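Local coordinates for protein ferritin (Mycoplasma penetrans, PDB 7DIE) that assembles into a 24-subunit cage with atypical ferroxidase centres that takes up Fe2+ through its B-channels, at the interface of chains A and B. Coordinates in Å, arbitrary orientation; residue numbers count along the deposited sequence, not the author numbering. Chains: chain A/B, Ferritin.

The interface of chains A and B. Residues chain A 65, 68, 73-75; chain B 32, 35-36.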
loop_
_atom_site.group_PDB
_atom_site.type_symbol
_atom_site.label_atom_id
_atom_site.label_comp_id
_atom_site.label_asym_id
_atom_site.label_seq_id
_atom_site.Cartn_x
_atom_site.Cartn_y
_atom_site.Cartn_z
ATOM N N VAL A 65 -30.600 28.229 -18.204
ATOM C CA VAL A 65 -29.737 29.102 -18.995
ATOM C C VAL A 65 -28.828 28.284 -19.913
ATOM O O VAL A 65 -28.532 28.711 -21.034
ATOM C CB VAL A 65 -28.941 30.077 -18.098
ATOM C CG1 VAL A 65 -27.913 29.350 -17.271
ATOM C CG2 VAL A 65 -28.259 31.131 -18.968
ATOM N N MET A 68 -30.943 27.370 -22.973
ATOM C CA MET A 68 -31.133 28.488 -23.886
ATOM C C MET A 68 -29.882 28.725 -24.721
ATOM O O MET A 68 -29.976 28.959 -25.929
ATOM C CB MET A 68 -31.553 29.739 -23.109
ATOM C CG MET A 68 -32.935 29.548 -22.468
ATOM S SD MET A 68 -33.775 31.059 -21.919
ATOM C CE MET A 68 -34.507 31.600 -23.484
ATOM N N SER A 73 -30.762 30.971 -27.808
ATOM C CA SER A 73 -31.848 31.873 -27.445
ATOM C C SER A 73 -31.475 32.738 -26.246
ATOM O O SER A 73 -30.590 32.400 -25.455
ATOM C CB SER A 73 -33.116 31.083 -27.139
ATOM O OG SER A 73 -33.486 30.370 -28.297
ATOM N N ILE A 74 -32.202 33.845 -26.093
ATOM C CA ILE A 74 -31.834 34.919 -25.168
ATOM C C ILE A 74 -32.682 34.828 -23.902
ATOM O O ILE A 74 -33.919 34.806 -23.967
ATOM C CB ILE A 74 -31.999 36.301 -25.834
ATOM C CG1 ILE A 74 -31.136 36.412 -27.092
ATOM C CG2 ILE A 74 -31.692 37.432 -24.844
ATOM C CD1 ILE A 74 -29.689 36.113 -26.886
ATOM N N LEU A 75 -32.018 34.798 -22.744
ATOM C CA LEU A 75 -32.702 34.827 -21.455
ATOM C C LEU A 75 -33.005 36.264 -21.050
ATOM O O LEU A 75 -32.107 37.103 -20.997
ATOM C CB LEU A 75 -31.836 34.168 -20.377
ATOM C CG LEU A 75 -32.276 34.337 -18.923
ATOM C CD1 LEU A 75 -33.600 33.622 -18.711
ATOM C CD2 LEU A 75 -31.202 33.748 -17.989
ATOM N N HIS B 32 -27.917 36.889 -18.496
ATOM C CA HIS B 32 -28.431 37.444 -19.747
ATOM C C HIS B 32 -27.315 37.616 -20.779
ATOM O O HIS B 32 -27.446 37.196 -21.932
ATOM C CB HIS B 32 -29.115 38.786 -19.471
ATOM C CG HIS B 32 -29.452 39.555 -20.715
ATOM N ND1 HIS B 32 -30.457 39.168 -21.580
ATOM C CD2 HIS B 32 -28.928 40.692 -21.230
ATOM C CE1 HIS B 32 -30.526 40.031 -22.583
ATOM N NE2 HIS B 32 -29.612 40.966 -22.392
ATOM N N THR B 35 -26.198 34.464 -22.566
ATOM C CA THR B 35 -26.997 34.043 -23.715
ATOM C C THR B 35 -26.788 34.974 -24.908
ATOM O O THR B 35 -26.789 34.511 -26.054
ATOM C CB THR B 35 -28.495 33.936 -23.352
ATOM O OG1 THR B 35 -29.048 35.229 -23.056
ATOM C CG2 THR B 35 -28.709 32.988 -22.147
ATOM N N VAL B 36 -26.577 36.274 -24.674
ATOM C CA VAL B 36 -26.305 37.183 -25.792
ATOM C C VAL B 36 -24.972 36.839 -26.443
ATOM O O VAL B 36 -24.863 36.766 -27.674
ATOM C CB VAL B 36 -26.330 38.653 -25.327
ATOM C CG1 VAL B 36 -25.944 39.578 -26.483
ATOM C CG2 VAL B 36 -27.704 39.029 -24.766
HETATM O O HOH W 1 -27.930 31.889 -26.317
#
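With chi1 at 67°, B:Thr35 holds its hydroxyl OG1 between its own backbone N and carbonyl carbon, facing A:Leu75, while B:His32, whose CG lies anti to the backbone N (chi1 169°), carries its imidazole to the carbonyl oxygen of A:Leu75. Two hydrogen bonds thus hold the backbone of A:Leu75. A:Leu75 N donates to B:Thr35 OG1 at 3.0 Å, and A:Leu75 O accepts from B:His32 ND1 at 2.7 Å. The second bond is nearly straight at the hydrogen (170°): the oxygen lies close to the imidazole plane, and the nitrogen approaches almost in line with the carbonyl. B:Thr35 OG1 acts in both directions, for it also donates to B:His32 O, 2.8 Å away and one helical turn earlier, which fixes the rotation of the hydroxyl while the oxygen accepts from the A:Leu75 amide. B:Val36 CG2 rests over one face of the imidazole, near its rim, and probably helps to hold the ring in place.

Apolar groups fill in around the polar pair. A:Ile74 spreads its two branches over the partner helix: CG2 meets B:His32 CE1 at 3.6 Å, and CD1 lies against the backbone of B:Thr35 and B:Val36, 3.7 Å from B:Val36 CA. The methyl CG2 of B:Thr35, set off from its hydroxyl, touches both A:Val65 CG2 and A:Leu75 CB. A water extends the polar contacts, lying 2.8 Å from A:Ser73 O and 2.9 Å from B:Thr35 O.

The extended segment of chain A that follows helix 43-70 therefore lies against the C-terminal part of helix 10-39 of chain B. The contact occurs twice, with the chains exchanged, in the two-fold interface between neighbouring four-helix bundles of the ferritin cage.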